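Local atomic coordinates of hypothetical protein SO0799 (PDB entry 1YUD), a protein that is of unknown function but belongs to the cupin superfamily, whose members are built on a jelly-roll beta-barrel, and forms a two-chain assembly. Residues L110-K113 with G114-F117; C131-S134 with P135-F139. All coordinates share one frame; numbering follows the deposited sequence.

Interaction 1 (L110-K113 with G114-F117)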
loop_
_atom_site.group_PDB
_atom_site.type_symbol
_atom_site.label_atom_id
_atom_site.label_comp_id
_atom_site.label_asym_id
_atom_site.label_seq_id
_atom_site.Cartn_x
_atom_site.Cartn_y
_atom_site.Cartn_z
ATOM N N LEU A 110 -4.158 -7.890 -5.312
ATOM C CA LEU A 110 -4.289 -8.777 -4.181
ATOM C C LEU A 110 -3.945 -10.216 -4.542
ATOM O O LEU A 110 -4.658 -10.875 -5.294
ATOM C CB LEU A 110 -5.719 -8.653 -3.640
ATOM C CG LEU A 110 -6.174 -9.528 -2.486
ATOM C CD1 LEU A 110 -6.504 -10.896 -3.017
ATOM C CD2 LEU A 110 -5.099 -9.570 -1.410
ATOM N N VAL A 111 -2.836 -10.700 -4.007
ATOM C CA VAL A 111 -2.407 -12.062 -4.266
ATOM C C VAL A 111 -2.996 -12.962 -3.174
ATOM O O VAL A 111 -2.521 -12.991 -2.030
ATOM C CB VAL A 111 -0.843 -12.147 -4.340
ATOM C CG1 VAL A 111 -0.215 -11.278 -3.276
ATOM C CG2 VAL A 111 -0.393 -13.587 -4.193
ATOM N N PRO A 112 -4.063 -13.702 -3.522
ATOM C CA PRO A 112 -4.780 -14.618 -2.622
ATOM C C PRO A 112 -3.902 -15.630 -1.934
ATOM O O PRO A 112 -3.023 -16.213 -2.556
ATOM C CB PRO A 112 -5.815 -15.282 -3.542
ATOM C CG PRO A 112 -5.169 -15.232 -4.890
ATOM C CD PRO A 112 -4.566 -13.831 -4.902
ATOM N N LYS A 113 -4.157 -15.846 -0.649
ATOM C CA LYS A 113 -3.381 -16.803 0.125
ATOM C C LYS A 113 -3.535 -18.217 -0.408
ATOM O O LYS A 113 -4.409 -18.492 -1.233
ATOM C CB LYS A 113 -3.799 -16.766 1.599
ATOM C CG LYS A 113 -5.254 -17.126 1.866
ATOM C CD LYS A 113 -5.567 -17.053 3.360
ATOM C CE LYS A 113 -7.019 -17.400 3.649
ATOM N NZ LYS A 113 -7.324 -17.286 5.100
ATOM N N GLY A 114 -2.670 -19.107 0.071
ATOM C CA GLY A 114 -2.712 -20.500 -0.336
ATOM C C GLY A 114 -2.254 -20.771 -1.754
ATOM O O GLY A 114 -2.247 -21.925 -2.188
ATOM N N CYS A 115 -1.872 -19.726 -2.483
ATOM C CA CYS A 115 -1.420 -19.910 -3.852
ATOM C C CYS A 115 0.085 -19.651 -3.994
ATOM O O CYS A 115 0.649 -18.797 -3.293
ATOM C CB CYS A 115 -2.185 -18.975 -4.784
ATOM S SG CYS A 115 -1.323 -17.435 -5.146
ATOM N N ILE A 116 0.727 -20.391 -4.901
ATOM C CA ILE A 116 2.160 -20.238 -5.155
ATOM C C ILE A 116 2.361 -19.176 -6.224
ATOM O O ILE A 116 1.856 -19.305 -7.334
ATOM C CB ILE A 116 2.801 -21.570 -5.615
ATOM C CG1 ILE A 116 2.730 -22.595 -4.471
ATOM C CG2 ILE A 116 4.261 -21.336 -6.044
ATOM C CD1 ILE A 116 3.143 -24.011 -4.868
ATOM N N PHE A 117 3.111 -18.130 -5.882
ATOM C CA PHE A 117 3.336 -17.012 -6.791
ATOM C C PHE A 117 4.742 -16.411 -6.727
ATOM O O PHE A 117 5.499 -16.648 -5.778
ATOM C CB PHE A 117 2.331 -15.903 -6.477
ATOM C CG PHE A 117 2.498 -15.304 -5.099
ATOM C CD1 PHE A 117 2.257 -16.063 -3.957
ATOM C CD2 PHE A 117 2.904 -13.984 -4.949
ATOM C CE1 PHE A 117 2.419 -15.512 -2.681
ATOM C CE2 PHE A 117 3.067 -13.428 -3.683
ATOM C CZ PHE A 117 2.825 -14.192 -2.548
#
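Val111 lays one methyl over the ring of Phe117, and this CH-pi contact ties the two ends of the turn together. Its CG2 sits 3.3 Å from the centroid of the Phe117 ring and only 7° off the ring normal, so the methyl comes down over the middle of the face and lies at similar distances from all six ring carbons. The two side chains cross at about a right angle. In Val111, CG2 stands anti to the backbone N, and that sends it across to the ring, while CG1 reaches no farther than the ring's rim, 3.9 Å from Phe117 CE2. A branched valine suits this place because it offers a compact methyl to a flat, buried aromatic surface.

Apolar contacts continue toward the bend. Cys115 turns its sulfur inward, where SG lies 4.1 Å from Val111 CG2 and 4.4 Å from Pro112 CG, a small side chain filling the angle between the two arms.

The backbone reverses at Lys113 and Gly114. Gly114 has a positive phi of 72°, a conformation that glycine adopts readily, and Pro112, with its ring-limited phi, stiffens the approach. Lys113, extended beyond CG, carries its ammonium group away from the turn on the exposed side, and its backbone N is hydrogen-bonded to Asp70.

The turn links two strands that lie in different sheets. Strand 109-111 borders strand 71-76 at the edge of one sheet, whereas strand 116-121 runs between strands 62-66 and 81-86 in the other. Phe117 meets the ring of His65, Met85 of strand 81-86 touches Pro112, Cys115 and Phe117, and Thr40 of the second subunit packs on Lys113.

Interaction 2 (C131-S134 with P135-F139); sequences CMVS and PGFTF
Around Val133 the extended backbone gives way to a bend through Ser134, Pro135 and Gly136, bringing the CA atoms of Val133 and Phe137 to 6.1 Å from each other. Ser134 makes the break from extended geometry with a psi of -82°, and Pro135, whose ring restricts its phi, follows at once. Gly136, with no side chain to accommodate, carries the chain onward through a tight, buried spot.

Across this bend the main side-chain contact is apolar: Val133 CG1 lies 3.3 Å from Phe137 CB. The valine thus meets the root of the phenylalanine, and the two side chains cross at about a right angle. Phe137 has its CG anti to the backbone N (chi1 176°), which leads the ring away from the bend, and CG1 of Val133 approaches that ring obliquely. Valine suits the inside of the curve, since a short branched side chain is enough to reach Phe137 across it. Ser134, small and buried, fits at the bend itself.

Polar support comes from Ser50, whose OG is hydrogen-bonded to the backbone N of Phe137 and more weakly to the carbonyl oxygen of Val133, bridging both arms. Strand 126-133 lies between strands 50-57 and 71-76, and the loop that departs from it passes Phe42 and Ala69, which touch Pro135. Trp49 and Leu48 of the second subunit pack on Ser134 and Pro135, placing this strand exit at the dimer contact.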
loop_
_atom_site.group_PDB
_atom_site.type_symbol
_atom_site.label_atom_id
_atom_site.label_comp_id
_atom_site.label_asym_id
_atom_site.label_seq_id
_atom_site.Cartn_x
_atom_site.Cartn_y
_atom_site.Cartn_z
ATOM N N CYS A 131 4.146 -4.142 0.231
ATOM C CA CYS A 131 3.493 -5.415 0.460
ATOM C C CYS A 131 2.941 -5.504 1.874
ATOM O O CYS A 131 3.666 -5.398 2.864
ATOM C CB CYS A 131 4.457 -6.575 0.182
ATOM S SG CYS A 131 4.788 -6.854 -1.590
HETATM N N MSE A 132 1.632 -5.709 1.940
HETATM C CA MSE A 132 0.891 -5.803 3.188
HETATM C C MSE A 132 0.203 -7.164 3.287
HETATM O O MSE A 132 -0.723 -7.443 2.531
HETATM C CB MSE A 132 -0.143 -4.662 3.219
HETATM C CG MSE A 132 -0.961 -4.484 4.499
HETATM SE SE MSE A 132 -2.398 -5.772 4.755
HETATM C CE MSE A 132 -1.751 -6.561 6.383
ATOM N N VAL A 133 0.681 -8.016 4.195
ATOM C CA VAL A 133 0.093 -9.343 4.424
ATOM C C VAL A 133 -0.690 -9.190 5.717
ATOM O O VAL A 133 -0.134 -8.740 6.709
ATOM C CB VAL A 133 1.168 -10.424 4.605
ATOM C CG1 VAL A 133 2.249 -9.930 5.507
ATOM C CG2 VAL A 133 0.550 -11.661 5.192
ATOM N N SER A 134 -1.967 -9.567 5.713
ATOM C CA SER A 134 -2.823 -9.352 6.875
ATOM C C SER A 134 -2.454 -9.977 8.196
ATOM O O SER A 134 -1.907 -9.296 9.064
ATOM C CB SER A 134 -4.274 -9.686 6.555
ATOM O OG SER A 134 -5.113 -8.924 7.402
ATOM N N PRO A 135 -2.781 -11.258 8.409
ATOM C CA PRO A 135 -2.342 -11.692 9.740
ATOM C C PRO A 135 -0.809 -11.701 9.804
ATOM O O PRO A 135 -0.169 -12.585 9.239
ATOM C CB PRO A 135 -2.959 -13.078 9.865
ATOM C CG PRO A 135 -4.231 -12.940 9.052
ATOM C CD PRO A 135 -3.741 -12.209 7.823
ATOM N N GLY A 136 -0.236 -10.699 10.472
ATOM C CA GLY A 136 1.210 -10.580 10.608
ATOM C C GLY A 136 2.069 -11.666 9.979
ATOM O O GLY A 136 1.963 -12.841 10.338
ATOM N N PHE A 137 2.935 -11.275 9.050
ATOM C CA PHE A 137 3.805 -12.228 8.381
ATOM C C PHE A 137 4.867 -12.887 9.251
ATOM O O PHE A 137 5.942 -12.329 9.430
ATOM C CB PHE A 137 4.514 -11.563 7.208
ATOM C CG PHE A 137 5.509 -12.457 6.522
ATOM C CD1 PHE A 137 5.092 -13.610 5.878
ATOM C CD2 PHE A 137 6.864 -12.139 6.509
ATOM C CE1 PHE A 137 6.003 -14.432 5.228
ATOM C CE2 PHE A 137 7.785 -12.956 5.860
ATOM C CZ PHE A 137 7.351 -14.104 5.218
ATOM N N THR A 138 4.574 -14.062 9.796
ATOM C CA THR A 138 5.566 -14.794 10.581
ATOM C C THR A 138 6.170 -15.715 9.525
ATOM O O THR A 138 5.535 -15.972 8.500
ATOM C CB THR A 138 4.928 -15.651 11.728
ATOM O OG1 THR A 138 3.836 -16.436 11.218
ATOM C CG2 THR A 138 4.429 -14.757 12.856
ATOM N N PHE A 139 7.384 -16.207 9.736
ATOM C CA PHE A 139 7.968 -17.081 8.726
ATOM C C PHE A 139 7.342 -18.471 8.666
ATOM O O PHE A 139 7.738 -19.307 7.856
ATOM C CB PHE A 139 9.479 -17.157 8.908
ATOM C CG PHE A 139 10.214 -16.122 8.116
ATOM C CD1 PHE A 139 10.491 -16.332 6.768
ATOM C CD2 PHE A 139 10.587 -14.914 8.699
ATOM C CE1 PHE A 139 11.133 -15.349 6.005
ATOM C CE2 PHE A 139 11.226 -13.926 7.950
ATOM C CZ PHE A 139 11.500 -14.145 6.599
#

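Overall arrangement
Interactions 1 and 2 follow one another along the chain, with the link from strand 116-121 to strand 126-133 between them; their centres are about 12 Å apart and their nearest atoms about 6 Å apart without touching. Both reach the six-stranded antiparallel sheet, interaction 1 at its edge and interaction 2 at an inner strand. The first passes from that sheet into the other, and has an exposed tip above a buried interior; the second leads out of the sheet into a loop and is more buried. Each uses a valine against a phenylalanine, but 110-117 engages the aromatic face, whereas 131-139 meets chiefly the CB. Both also touch the second subunit.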